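Local coordinates for transcriptional regulator URE2 (Saccharomyces cerevisiae, PDB 1K0D), which represses nitrogen catabolism genes by holding GATA-type transcriptional activators in the cytoplasm, and as a GST-superfamily member also reduces hydrogen peroxide with glutathione, at residues R7-F12 with E56-F62; L17-F23 with P72-G78; V37-F43 with L94-Y98; S64-N68 with S83-S87. One frame throughout, in Å; residues are numbered along the deposited sequence.

All four contacts lie in the thioredoxin-like, glutathione-binding domain of this GST-fold region of Ure2p. The segments of contacts 1, 2 and 3 alternate along the chain, as do those of contacts 2 and 4; contact 4 follows contact 1 and is nested inside the loop closed by contact 3. Contact 2 joins the two central strands, 20-24 and 73-76, of a four-stranded mixed sheet. Contacts 1 and 4, centred about 14 and 11 Å from it, touch it and share helix 60-65. Contact 3, about 12 Å away, packs two helices and is tied to contact 2 by the Asp-76 to Lys-97 salt bridge. One sheet thus carries helices and presents Pro-72, Glu-86 and Ser-87 to glutathione.

Contact 1 of 4, residues R7-F12 with E56-F62; sequences RITKFF and EHRAPEF
Arg-7 and Glu-56 form the charged part of this contact, a salt bridge in which Arg-7 NH1 lies 2.7 Å from Glu-56 OE1. NH1 also makes a weak hydrogen bond to Glu-56 OE2, so one nitrogen serves both carboxylate oxygens, with the guanidinium and carboxylate planes 43° apart. The extended Arg-7 chain crosses Glu-56 at about a right angle; Glu-56 OE1 is also held by Asp-51 N, and Arg-7 NH2 bonds to Phe-49 O. A weak second polar link joins Thr-9 OG1 to Glu-61 OE1 at 3.0 Å.

Van der Waals packing surrounds the Phe-12 ring. Glu-61 bends at chi2 (81°), which brings its carboxylate back to Thr-9 while Glu-61 CB rests 3.4 Å from Phe-12 CD1. The polar Glu-61 O lies over one ring face, Phe-11 CD2 over the opposite one. His-57, a glutathione-binding residue, shares segment 56-62 without touching helix 7-11. The contact joins that helix to the turn at Glu-56 and the weakly bonded start of helix 60-65, with Ile-8 against strand 45-49 and Phe-12 against strand 73-76.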
loop_
_atom_site.group_PDB
_atom_site.type_symbol
_atom_site.label_atom_id
_atom_site.label_comp_id
_atom_site.label_asym_id
_atom_site.label_seq_id
_atom_site.Cartn_x
_atom_site.Cartn_y
_atom_site.Cartn_z
ATOM N N ARG B 7 -7.074 3.202 29.886
ATOM C CA ARG B 7 -5.718 2.682 29.740
ATOM C C ARG B 7 -4.961 3.481 28.683
ATOM O O ARG B 7 -3.901 4.046 28.953
ATOM C CB ARG B 7 -5.768 1.212 29.327
ATOM C CG ARG B 7 -4.451 0.654 28.807
ATOM C CD ARG B 7 -4.700 -0.632 28.038
ATOM N NE ARG B 7 -3.495 -1.163 27.410
ATOM C CZ ARG B 7 -3.489 -2.188 26.562
ATOM N NH1 ARG B 7 -4.625 -2.792 26.238
ATOM N NH2 ARG B 7 -2.346 -2.613 26.040
ATOM N N ILE B 8 -5.517 3.516 27.476
ATOM C CA ILE B 8 -4.912 4.236 26.364
ATOM C C ILE B 8 -5.021 5.738 26.606
ATOM O O ILE B 8 -4.167 6.513 26.172
ATOM C CB ILE B 8 -5.615 3.900 25.031
ATOM C CG1 ILE B 8 -5.739 2.382 24.869
ATOM C CG2 ILE B 8 -4.833 4.489 23.868
ATOM C CD1 ILE B 8 -4.417 1.640 24.862
ATOM N N THR B 9 -6.078 6.140 27.306
ATOM C CA THR B 9 -6.308 7.546 27.614
ATOM C C THR B 9 -5.177 8.074 28.488
ATOM O O THR B 9 -4.682 9.183 28.280
ATOM C CB THR B 9 -7.645 7.746 28.359
ATOM O OG1 THR B 9 -8.720 7.233 27.562
ATOM C CG2 THR B 9 -7.885 9.222 28.631
ATOM N N LYS B 10 -4.772 7.269 29.464
ATOM C CA LYS B 10 -3.700 7.659 30.365
ATOM C C LYS B 10 -2.406 7.854 29.583
ATOM O O LYS B 10 -1.670 8.813 29.821
ATOM C CB LYS B 10 -3.499 6.594 31.447
ATOM C CG LYS B 10 -2.677 7.076 32.636
ATOM C CD LYS B 10 -2.567 6.008 33.716
ATOM C CE LYS B 10 -1.978 6.577 34.999
ATOM N NZ LYS B 10 -0.640 7.190 34.779
ATOM N N PHE B 11 -2.137 6.947 28.646
ATOM C CA PHE B 11 -0.927 7.028 27.833
ATOM C C PHE B 11 -0.805 8.376 27.141
ATOM O O PHE B 11 0.271 8.973 27.120
ATOM C CB PHE B 11 -0.901 5.927 26.769
ATOM C CG PHE B 11 0.252 6.046 25.805
ATOM C CD1 PHE B 11 1.560 5.835 26.234
ATOM C CD2 PHE B 11 0.033 6.405 24.479
ATOM C CE1 PHE B 11 2.634 5.980 25.356
ATOM C CE2 PHE B 11 1.099 6.553 23.594
ATOM C CZ PHE B 11 2.403 6.342 24.033
ATOM N N PHE B 12 -1.906 8.853 26.569
ATOM C CA PHE B 12 -1.886 10.134 25.881
ATOM C C PHE B 12 -1.919 11.313 26.843
ATOM O O PHE B 12 -1.944 12.468 26.415
ATOM C CB PHE B 12 -3.043 10.231 24.883
ATOM C CG PHE B 12 -2.894 9.319 23.697
ATOM C CD1 PHE B 12 -3.376 8.015 23.737
ATOM C CD2 PHE B 12 -2.235 9.755 22.551
ATOM C CE1 PHE B 12 -3.204 7.159 22.653
ATOM C CE2 PHE B 12 -2.056 8.905 21.465
ATOM C CZ PHE B 12 -2.542 7.604 21.516
ATOM N N GLU B 56 -10.722 -0.637 22.376
ATOM C CA GLU B 56 -9.745 0.411 22.672
ATOM C C GLU B 56 -9.384 1.180 21.402
ATOM O O GLU B 56 -8.931 2.323 21.456
ATOM C CB GLU B 56 -8.475 -0.191 23.275
ATOM C CG GLU B 56 -8.673 -0.921 24.590
ATOM C CD GLU B 56 -7.356 -1.351 25.203
ATOM O OE1 GLU B 56 -6.558 -2.000 24.495
ATOM O OE2 GLU B 56 -7.114 -1.042 26.389
ATOM N N HIS B 57 -9.583 0.535 20.262
ATOM C CA HIS B 57 -9.298 1.135 18.966
ATOM C C HIS B 57 -10.316 2.235 18.675
ATOM O O HIS B 57 -10.151 3.019 17.737
ATOM C CB HIS B 57 -9.382 0.058 17.897
ATOM C CG HIS B 57 -10.690 -0.662 17.890
ATOM N ND1 HIS B 57 -11.763 -0.245 17.134
ATOM C CD2 HIS B 57 -11.116 -1.740 18.588
ATOM C CE1 HIS B 57 -12.795 -1.036 17.365
ATOM N NE2 HIS B 57 -12.429 -1.952 18.244
ATOM N N ARG B 58 -11.373 2.277 19.485
ATOM C CA ARG B 58 -12.431 3.268 19.341
ATOM C C ARG B 58 -12.065 4.522 20.129
ATOM O O ARG B 58 -12.507 5.624 19.806
ATOM C CB ARG B 58 -13.753 2.711 19.877
ATOM C CG ARG B 58 -14.121 1.325 19.362
ATOM C CD ARG B 58 -15.449 0.846 19.948
ATOM N NE ARG B 58 -16.570 1.672 19.501
ATOM C CZ ARG B 58 -17.830 1.508 19.896
ATOM N NH1 ARG B 58 -18.141 0.546 20.754
ATOM N NH2 ARG B 58 -18.777 2.311 19.433
ATOM N N ALA B 59 -11.256 4.345 21.171
ATOM C CA ALA B 59 -10.834 5.456 22.012
ATOM C C ALA B 59 -10.450 6.671 21.173
ATOM O O ALA B 59 -9.537 6.606 20.349
ATOM C CB ALA B 59 -9.661 5.031 22.882
ATOM N N PRO B 60 -11.148 7.801 21.375
ATOM C CA PRO B 60 -10.877 9.036 20.635
ATOM C C PRO B 60 -9.385 9.323 20.509
ATOM O O PRO B 60 -8.939 9.926 19.534
ATOM C CB PRO B 60 -11.610 10.089 21.460
ATOM C CG PRO B 60 -12.820 9.338 21.915
ATOM C CD PRO B 60 -12.227 8.011 22.359
ATOM N N GLU B 61 -8.620 8.877 21.501
ATOM C CA GLU B 61 -7.177 9.076 21.511
ATOM C C GLU B 61 -6.496 8.303 20.383
ATOM O O GLU B 61 -5.584 8.815 19.737
ATOM C CB GLU B 61 -6.585 8.632 22.853
ATOM C CG GLU B 61 -7.068 9.416 24.072
ATOM C CD GLU B 61 -8.429 8.961 24.582
ATOM O OE1 GLU B 61 -8.887 9.507 25.610
ATOM O OE2 GLU B 61 -9.039 8.060 23.965
ATOM N N PHE B 62 -6.940 7.071 20.148
ATOM C CA PHE B 62 -6.348 6.245 19.103
ATOM C C PHE B 62 -6.800 6.649 17.704
ATOM O O PHE B 62 -5.989 6.708 16.781
ATOM C CB PHE B 62 -6.674 4.764 19.328
ATOM C CG PHE B 62 -6.058 3.853 18.306
ATOM C CD1 PHE B 62 -4.673 3.771 18.173
ATOM C CD2 PHE B 62 -6.858 3.112 17.447
ATOM C CE1 PHE B 62 -4.095 2.967 17.196
ATOM C CE2 PHE B 62 -6.293 2.306 16.466
ATOM C CZ PHE B 62 -4.906 2.234 16.339
#

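Contact 2 of 4, residues L17-F23 with P72-G78; sequences LEGYTLF and PALIDHG
Thr-21 and Ile-75 form a hydrogen-bonded pair at the tight centre of this antiparallel ladder, whose strands run at 167°. Ile-75 N reaches Thr-21 O at 3.0 Å, and Phe-23 N meets Ala-73 O at 2.9 Å, almost straight at 171°. Thr-21, Phe-23, Ala-73 and Ile-75 share one face, where Phe-23 CE1, at the ring edge, lies 3.6 Å from Ile-75 CD1. The other carries Tyr-20, Leu-22, Leu-74 and Asp-76; Asp-76 OD2 sits at the tyrosine ring edge, and Lys-97 binds both Asp-76 OD2 and Tyr-20 OH. Pro-72, behind a cis peptide bond as in other thioredoxin-like folds, leads into the second strand and touches glutathione.

Toward Leu-17, Glu-18 and Gly-78 the pairing loosens and becomes exposed. His-77 N gives Gly-19 O just a weak bond. The imidazole is buried, however; NE2 is modelled 2.4 Å from Thr-21 OG1, a hydrogen bond of doubtful length in which either could be donor. Strand 45-49 flanks strand 20-24 and strand 82-85 flanks 73-76, while helices 29-40 and 87-102 cover the Leu-22 and Leu-74 face.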
loop_
_atom_site.group_PDB
_atom_site.type_symbol
_atom_site.label_atom_id
_atom_site.label_comp_id
_atom_site.label_asym_id
_atom_site.label_seq_id
_atom_site.Cartn_x
_atom_site.Cartn_y
_atom_site.Cartn_z
ATOM N N LEU B 17 9.158 11.404 25.541
ATOM C CA LEU B 17 9.748 12.535 24.834
ATOM C C LEU B 17 10.562 12.088 23.623
ATOM O O LEU B 17 10.781 12.864 22.693
ATOM C CB LEU B 17 10.632 13.352 25.783
ATOM C CG LEU B 17 9.933 13.954 27.008
ATOM C CD1 LEU B 17 10.949 14.709 27.860
ATOM C CD2 LEU B 17 8.804 14.878 26.559
ATOM N N GLU B 18 11.013 10.839 23.640
ATOM C CA GLU B 18 11.793 10.302 22.532
ATOM C C GLU B 18 11.388 8.861 22.281
ATOM O O GLU B 18 10.494 8.338 22.940
ATOM C CB GLU B 18 13.288 10.365 22.845
ATOM C CG GLU B 18 13.753 9.350 23.879
ATOM C CD GLU B 18 15.263 9.335 24.034
ATOM O OE1 GLU B 18 15.780 8.500 24.810
ATOM O OE2 GLU B 18 15.934 10.159 23.378
ATOM N N GLY B 19 12.049 8.217 21.326
ATOM C CA GLY B 19 11.723 6.835 21.027
ATOM C C GLY B 19 10.441 6.677 20.229
ATOM O O GLY B 19 9.911 7.647 19.681
ATOM N N TYR B 20 9.940 5.448 20.165
ATOM C CA TYR B 20 8.724 5.163 19.416
ATOM C C TYR B 20 7.762 4.282 20.191
ATOM O O TYR B 20 8.174 3.431 20.968
ATOM C CB TYR B 20 9.065 4.463 18.095
ATOM C CG TYR B 20 10.087 5.198 17.269
ATOM C CD1 TYR B 20 11.435 5.182 17.628
ATOM C CD2 TYR B 20 9.706 5.954 16.156
ATOM C CE1 TYR B 20 12.378 5.903 16.908
ATOM C CE2 TYR B 20 10.645 6.678 15.425
ATOM C CZ TYR B 20 11.979 6.650 15.810
ATOM O OH TYR B 20 12.916 7.383 15.121
ATOM N N THR B 21 6.471 4.497 19.968
ATOM C CA THR B 21 5.442 3.698 20.607
ATOM C C THR B 21 4.705 3.030 19.458
ATOM O O THR B 21 4.245 3.697 18.527
ATOM C CB THR B 21 4.444 4.563 21.412
ATOM O OG1 THR B 21 5.145 5.279 22.439
ATOM C CG2 THR B 21 3.375 3.686 22.050
ATOM N N LEU B 22 4.606 1.713 19.509
ATOM C CA LEU B 22 3.924 0.982 18.456
ATOM C C LEU B 22 2.604 0.403 18.934
ATOM O O LEU B 22 2.560 -0.307 19.938
ATOM C CB LEU B 22 4.815 -0.150 17.940
ATOM C CG LEU B 22 4.159 -1.173 17.005
ATOM C CD1 LEU B 22 3.754 -0.492 15.698
ATOM C CD2 LEU B 22 5.136 -2.324 16.733
ATOM N N PHE B 23 1.528 0.725 18.227
ATOM C CA PHE B 23 0.223 0.176 18.560
ATOM C C PHE B 23 0.022 -1.014 17.652
ATOM O O PHE B 23 0.185 -0.906 16.443
ATOM C CB PHE B 23 -0.881 1.197 18.333
ATOM C CG PHE B 23 -0.875 2.306 19.328
ATOM C CD1 PHE B 23 -0.147 3.463 19.091
ATOM C CD2 PHE B 23 -1.584 2.186 20.517
ATOM C CE1 PHE B 23 -0.128 4.495 20.027
ATOM C CE2 PHE B 23 -1.570 3.205 21.456
ATOM C CZ PHE B 23 -0.840 4.366 21.210
ATOM N N PRO B 72 -1.156 -1.677 12.366
ATOM C CA PRO B 72 -0.402 -0.855 13.312
ATOM C C PRO B 72 -0.462 0.649 13.069
ATOM O O PRO B 72 -0.874 1.120 12.008
ATOM C CB PRO B 72 1.011 -1.372 13.134
ATOM C CG PRO B 72 1.067 -1.529 11.625
ATOM C CD PRO B 72 -0.265 -2.205 11.312
ATOM N N ALA B 73 -0.033 1.389 14.079
ATOM C CA ALA B 73 0.059 2.839 14.025
ATOM C C ALA B 73 1.316 3.087 14.844
ATOM O O ALA B 73 1.562 2.392 15.837
ATOM C CB ALA B 73 -1.150 3.495 14.680
ATOM N N LEU B 74 2.122 4.047 14.421
ATOM C CA LEU B 74 3.357 4.340 15.125
ATOM C C LEU B 74 3.439 5.799 15.526
ATOM O O LEU B 74 3.037 6.683 14.775
ATOM C CB LEU B 74 4.562 4.016 14.243
ATOM C CG LEU B 74 5.907 4.234 14.926
ATOM C CD1 LEU B 74 6.135 3.086 15.911
ATOM C CD2 LEU B 74 7.031 4.289 13.896
ATOM N N ILE B 75 3.956 6.055 16.717
ATOM C CA ILE B 75 4.112 7.423 17.145
ATOM C C ILE B 75 5.606 7.705 17.235
ATOM O O ILE B 75 6.334 7.039 17.970
ATOM C CB ILE B 75 3.432 7.685 18.507
ATOM C CG1 ILE B 75 1.928 7.419 18.397
ATOM C CG2 ILE B 75 3.655 9.127 18.922
ATOM C CD1 ILE B 75 1.126 7.827 19.633
ATOM N N ASP B 76 6.057 8.674 16.448
ATOM C CA ASP B 76 7.456 9.066 16.429
ATOM C C ASP B 76 7.569 10.238 17.410
ATOM O O ASP B 76 7.470 11.395 17.012
ATOM C CB ASP B 76 7.840 9.508 15.014
ATOM C CG ASP B 76 9.325 9.789 14.870
ATOM O OD1 ASP B 76 9.920 10.314 15.836
ATOM O OD2 ASP B 76 9.890 9.502 13.788
ATOM N N HIS B 77 7.760 9.926 18.690
ATOM C CA HIS B 77 7.847 10.949 19.735
ATOM C C HIS B 77 8.850 12.048 19.450
ATOM O O HIS B 77 8.561 13.223 19.678
ATOM C CB HIS B 77 8.166 10.298 21.083
ATOM C CG HIS B 77 7.155 9.280 21.497
ATOM N ND1 HIS B 77 5.823 9.588 21.672
ATOM C CD2 HIS B 77 7.265 7.947 21.710
ATOM C CE1 HIS B 77 5.155 8.489 21.971
ATOM N NE2 HIS B 77 6.007 7.480 22.000
ATOM N N GLY B 78 10.023 11.669 18.954
ATOM C CA GLY B 78 11.047 12.649 18.639
ATOM C C GLY B 78 10.583 13.693 17.641
ATOM O O GLY B 78 11.094 14.816 17.620
#

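Contact 3 of 4, residues V37-F43 with L94-Y98; sequences VLSELGF and LVNKY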
loop_
_atom_site.group_PDB
_atom_site.type_symbol
_atom_site.label_atom_id
_atom_site.label_comp_id
_atom_site.label_asym_id
_atom_site.label_seq_id
_atom_site.Cartn_x
_atom_site.Cartn_y
_atom_site.Cartn_z
ATOM N N VAL B 37 11.160 -4.231 11.330
ATOM C CA VAL B 37 11.979 -3.154 10.775
ATOM C C VAL B 37 12.491 -2.235 11.875
ATOM O O VAL B 37 13.614 -1.742 11.818
ATOM C CB VAL B 37 11.191 -2.337 9.734
ATOM C CG1 VAL B 37 12.021 -1.138 9.254
ATOM C CG2 VAL B 37 10.831 -3.243 8.567
ATOM N N LEU B 38 11.647 -2.004 12.870
ATOM C CA LEU B 38 12.004 -1.173 14.014
ATOM C C LEU B 38 13.224 -1.832 14.695
ATOM O O LEU B 38 14.203 -1.169 15.054
ATOM C CB LEU B 38 10.809 -1.139 14.980
ATOM C CG LEU B 38 10.234 0.134 15.619
ATOM C CD1 LEU B 38 10.348 1.352 14.710
ATOM C CD2 LEU B 38 8.768 -0.146 15.967
ATOM N N SER B 39 13.160 -3.151 14.856
ATOM C CA SER B 39 14.240 -3.880 15.498
ATOM C C SER B 39 15.502 -3.942 14.646
ATOM O O SER B 39 16.596 -3.721 15.152
ATOM C CB SER B 39 13.777 -5.290 15.863
ATOM O OG SER B 39 14.879 -6.082 16.258
ATOM N N GLU B 40 15.353 -4.231 13.355
ATOM C CA GLU B 40 16.504 -4.312 12.460
ATOM C C GLU B 40 17.279 -2.995 12.367
ATOM O O GLU B 40 18.503 -2.992 12.238
ATOM C CB GLU B 40 16.056 -4.740 11.054
ATOM C CG GLU B 40 15.930 -6.254 10.847
ATOM C CD GLU B 40 17.287 -6.981 10.796
ATOM O OE1 GLU B 40 17.295 -8.232 10.749
ATOM O OE2 GLU B 40 18.343 -6.305 10.796
ATOM N N LEU B 41 16.567 -1.875 12.434
ATOM C CA LEU B 41 17.200 -0.567 12.337
ATOM C C LEU B 41 17.748 -0.065 13.663
ATOM O O LEU B 41 18.356 1.001 13.717
ATOM C CB LEU B 41 16.212 0.459 11.768
ATOM C CG LEU B 41 15.763 0.172 10.334
ATOM C CD1 LEU B 41 14.663 1.136 9.940
ATOM C CD2 LEU B 41 16.944 0.291 9.389
ATOM N N GLY B 42 17.533 -0.829 14.730
ATOM C CA GLY B 42 18.032 -0.425 16.035
ATOM C C GLY B 42 17.201 0.639 16.730
ATOM O O GLY B 42 17.664 1.279 17.669
ATOM N N PHE B 43 15.972 0.837 16.273
ATOM C CA PHE B 43 15.096 1.827 16.883
ATOM C C PHE B 43 14.470 1.240 18.146
ATOM O O PHE B 43 13.904 0.144 18.128
ATOM C CB PHE B 43 14.012 2.259 15.885
ATOM C CG PHE B 43 14.517 3.177 14.786
ATOM C CD1 PHE B 43 14.115 2.994 13.462
ATOM C CD2 PHE B 43 15.377 4.234 15.077
ATOM C CE1 PHE B 43 14.561 3.850 12.441
ATOM C CE2 PHE B 43 15.829 5.097 14.060
ATOM C CZ PHE B 43 15.416 4.899 12.740
ATOM N N LEU B 94 10.510 4.823 8.490
ATOM C CA LEU B 94 11.663 4.306 9.221
ATOM C C LEU B 94 12.963 4.254 8.417
ATOM O O LEU B 94 14.002 4.719 8.897
ATOM C CB LEU B 94 11.348 2.921 9.793
ATOM C CG LEU B 94 10.239 2.946 10.851
ATOM C CD1 LEU B 94 10.044 1.548 11.419
ATOM C CD2 LEU B 94 10.617 3.917 11.961
ATOM N N VAL B 95 12.929 3.713 7.202
ATOM C CA VAL B 95 14.162 3.651 6.430
ATOM C C VAL B 95 14.604 5.036 5.963
ATOM O O VAL B 95 15.802 5.310 5.890
ATOM C CB VAL B 95 14.048 2.686 5.228
ATOM C CG1 VAL B 95 13.712 1.293 5.738
ATOM C CG2 VAL B 95 13.005 3.175 4.237
ATOM N N ASN B 96 13.647 5.917 5.672
ATOM C CA ASN B 96 13.987 7.278 5.249
ATOM C C ASN B 96 14.694 7.998 6.391
ATOM O O ASN B 96 15.719 8.650 6.185
ATOM C CB ASN B 96 12.731 8.059 4.844
ATOM C CG ASN B 96 12.427 7.940 3.365
ATOM O OD1 ASN B 96 13.076 8.577 2.533
ATOM N ND2 ASN B 96 11.448 7.110 3.026
ATOM N N LYS B 97 14.148 7.855 7.594
ATOM C CA LYS B 97 14.713 8.489 8.778
ATOM C C LYS B 97 16.096 7.943 9.108
ATOM O O LYS B 97 17.023 8.711 9.364
ATOM C CB LYS B 97 13.790 8.291 9.982
ATOM C CG LYS B 97 14.200 9.114 11.189
ATOM C CD LYS B 97 13.158 9.076 12.287
ATOM C CE LYS B 97 13.521 10.051 13.398
ATOM N NZ LYS B 97 12.455 10.137 14.428
ATOM N N TYR B 98 16.229 6.618 9.110
ATOM C CA TYR B 98 17.508 5.982 9.409
ATOM C C TYR B 98 18.580 6.488 8.450
ATOM O O TYR B 98 19.700 6.814 8.852
ATOM C CB TYR B 98 17.412 4.460 9.270
ATOM C CG TYR B 98 18.690 3.758 9.680
ATOM C CD1 TYR B 98 18.912 3.409 11.013
ATOM C CD2 TYR B 98 19.717 3.527 8.757
ATOM C CE1 TYR B 98 20.115 2.864 11.423
ATOM C CE2 TYR B 98 20.940 2.974 9.162
ATOM C CZ TYR B 98 21.127 2.651 10.502
ATOM O OH TYR B 98 22.322 2.144 10.943
#
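Leu-94 packs among Val-37, Leu-38, Leu-41 and Phe-43. Its CG lies anti to the carbonyl carbon (chi1 -65°), and of the two methyls Leu-94 CD1 goes on to Val-37 CG1 at 4.0 Å and Leu-94 CD2 to Phe-43 CD1 at 3.9 Å, while Leu-38 CD1 meets both. Leu-38 has a chi1 of -133°, away from the staggered positions, and its CD1 is modelled unusually close to Leu-94 CD1, so the placing of this side chain is less certain. These residues join helix 29-40 to helix 87-102, two helices of the thioredoxin-like domain of the GST fold. The first of them ends in a Schellman motif, where Gly-42 adopts positive phi and Phe-43 N bonds to Leu-38 O; the chain then turns so that Phe-43 faces the second helix.

Leu-41 splits its branches between two partners. Leu-41 CD1 packs 3.8 Å from Leu-94 CB, whereas CD2 stands over one face of the Tyr-98 ring in a CH-pi contact, 4.2 Å from its centroid. Phe-43 slides past Leu-94 in the opposite direction, its ring edge toward Leu-94 O, and Phe-43 CZ meets Tyr-98 CB at 4.0 Å. The Phe-43 ring also meets that of Tyr-20.

Contact 4 of 4, residues S64-N68 with S83-S87; sequences SVNPN and SIWES. With GSH (glutathione), chain F.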
loop_
_atom_site.group_PDB
_atom_site.type_symbol
_atom_site.label_atom_id
_atom_site.label_comp_id
_atom_site.label_asym_id
_atom_site.label_seq_id
_atom_site.Cartn_x
_atom_site.Cartn_y
_atom_site.Cartn_z
ATOM N N SER B 64 -7.342 9.325 16.704
ATOM C CA SER B 64 -6.588 10.536 16.394
ATOM C C SER B 64 -5.202 10.180 15.867
ATOM O O SER B 64 -4.609 10.929 15.095
ATOM C CB SER B 64 -6.452 11.407 17.643
ATOM O OG SER B 64 -7.725 11.812 18.113
ATOM N N VAL B 65 -4.683 9.037 16.301
ATOM C CA VAL B 65 -3.375 8.583 15.846
ATOM C C VAL B 65 -3.569 7.937 14.475
ATOM O O VAL B 65 -2.821 8.206 13.541
ATOM C CB VAL B 65 -2.771 7.555 16.832
ATOM C CG1 VAL B 65 -1.450 7.016 16.299
ATOM C CG2 VAL B 65 -2.563 8.211 18.188
ATOM N N ASN B 66 -4.589 7.091 14.366
ATOM C CA ASN B 66 -4.901 6.413 13.116
ATOM C C ASN B 66 -6.390 6.557 12.803
ATOM O O ASN B 66 -7.220 5.846 13.373
ATOM C CB ASN B 66 -4.554 4.929 13.202
ATOM C CG ASN B 66 -4.856 4.199 11.911
ATOM O OD1 ASN B 66 -5.501 4.747 11.013
ATOM N ND2 ASN B 66 -4.395 2.960 11.806
ATOM N N PRO B 67 -6.745 7.461 11.875
ATOM C CA PRO B 67 -8.151 7.672 11.510
ATOM C C PRO B 67 -8.865 6.420 11.014
ATOM O O PRO B 67 -10.092 6.339 11.070
ATOM C CB PRO B 67 -8.075 8.766 10.442
ATOM C CG PRO B 67 -6.740 8.552 9.829
ATOM C CD PRO B 67 -5.857 8.270 11.024
ATOM N N ASN B 68 -8.094 5.445 10.539
ATOM C CA ASN B 68 -8.658 4.196 10.032
ATOM C C ASN B 68 -8.992 3.232 11.179
ATOM O O ASN B 68 -9.572 2.169 10.956
ATOM C CB ASN B 68 -7.681 3.531 9.059
ATOM C CG ASN B 68 -8.307 2.373 8.300
ATOM O OD1 ASN B 68 -7.604 1.480 7.816
ATOM N ND2 ASN B 68 -9.628 2.385 8.179
ATOM N N SER B 83 2.309 10.963 14.111
ATOM C CA SER B 83 1.671 9.664 13.999
ATOM C C SER B 83 1.664 9.146 12.558
ATOM O O SER B 83 1.229 9.843 11.639
ATOM C CB SER B 83 0.235 9.755 14.516
ATOM O OG SER B 83 -0.470 8.565 14.213
ATOM N N ILE B 84 2.162 7.932 12.358
ATOM C CA ILE B 84 2.160 7.333 11.028
ATOM C C ILE B 84 1.361 6.033 11.100
ATOM O O ILE B 84 1.599 5.198 11.979
ATOM C CB ILE B 84 3.585 7.004 10.516
ATOM C CG1 ILE B 84 4.525 8.201 10.696
ATOM C CG2 ILE B 84 3.526 6.657 9.036
ATOM C CD1 ILE B 84 5.235 8.246 12.046
ATOM N N TRP B 85 0.398 5.871 10.200
ATOM C CA TRP B 85 -0.422 4.665 10.170
ATOM C C TRP B 85 -0.252 4.016 8.798
ATOM O O TRP B 85 0.201 4.673 7.863
ATOM C CB TRP B 85 -1.887 5.002 10.471
ATOM C CG TRP B 85 -2.408 6.176 9.718
ATOM C CD1 TRP B 85 -2.053 7.484 9.886
ATOM C CD2 TRP B 85 -3.374 6.153 8.667
ATOM N NE1 TRP B 85 -2.743 8.279 9.000
ATOM C CE2 TRP B 85 -3.561 7.487 8.240
ATOM C CE3 TRP B 85 -4.104 5.131 8.041
ATOM C CZ2 TRP B 85 -4.447 7.829 7.213
ATOM C CZ3 TRP B 85 -4.989 5.471 7.020
ATOM C CH2 TRP B 85 -5.151 6.811 6.618
ATOM N N GLU B 86 -0.620 2.740 8.691
ATOM C CA GLU B 86 -0.443 1.923 7.478
ATOM C C GLU B 86 0.999 1.406 7.559
ATOM O O GLU B 86 1.945 2.187 7.525
ATOM C CB GLU B 86 -0.633 2.732 6.188
ATOM C CG GLU B 86 -2.095 2.977 5.806
ATOM C CD GLU B 86 -2.850 1.693 5.462
ATOM O OE1 GLU B 86 -4.042 1.602 5.816
ATOM O OE2 GLU B 86 -2.265 0.780 4.829
ATOM N N SER B 87 1.158 0.090 7.687
ATOM C CA SER B 87 2.480 -0.518 7.805
ATOM C C SER B 87 3.446 -0.120 6.680
ATOM O O SER B 87 4.655 0.031 6.906
ATOM C CB SER B 87 2.345 -2.041 7.860
ATOM O OG SER B 87 1.721 -2.551 6.693
HETATM N N1 GSH F . -3.273 -2.082 5.087
HETATM C CA1 GSH F . -3.065 -2.009 6.540
HETATM C C1 GSH F . -1.560 -1.984 6.948
HETATM O O11 GSH F . -0.731 -2.555 6.219
HETATM O O12 GSH F . -1.258 -1.352 8.057
HETATM C CB1 GSH F . -3.801 -3.201 7.218
HETATM C CG1 GSH F . -4.375 -2.809 8.612
HETATM C CD1 GSH F . -5.114 -4.032 9.237
HETATM O OE1 GSH F . -6.004 -4.628 8.605
HETATM N N2 GSH F . -4.719 -4.359 10.484
HETATM C CA2 GSH F . -5.338 -5.488 11.215
HETATM C C2 GSH F . -6.370 -4.943 12.236
HETATM O O2 GSH F . -6.259 -3.816 12.741
HETATM C CB2 GSH F . -4.257 -6.276 11.989
HETATM S SG2 GSH F . -3.140 -7.234 10.901
HETATM N N3 GSH F . -7.408 -5.774 12.550
HETATM C CA3 GSH F . -8.488 -5.428 13.507
HETATM C C3 GSH F . -9.790 -5.110 12.761
HETATM O O31 GSH F . -10.769 -4.811 13.466
HETATM O O32 GSH F . -9.808 -5.169 11.503
HETATM O O HOH W 1 -4.643 1.558 8.713
#
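Trp-85 lies beneath Asn-66 and Pro-67, which cover one face of its indole. Pro-67 crosses the ring at about a right angle and lays CD over the five-membered ring, a CH-pi contact 3.8 Å from the centroid. The amide of Asn-66, 32° from the indole plane, places OD1 3.3 Å from Trp-85 CE3. That same OD1 accepts Asn-68 N at 2.7 Å, closing an Asx turn with the donor above the carbonyl plane. The indole reaches this position with CG between the backbone N and the carbonyl carbon (chi1 46°), and Trp-121 and Phe-124 of the second subunit meet it edge-to-face.

Beyond it, Glu-86 OE2 accepts glutathione N1 at 3.0 Å. Glu-86 is the N-cap of helix 87-102, and Ser-87 N, in the first turn, gives carboxylate oxygen O12 of glutathione a bond of 2.8 Å; the helix N-terminus would probably favour that negative charge, as in GST glutathione sites. The contact sets the end of helix 60-65 and the following loop against edge strand 82-85, just before helix 87-102.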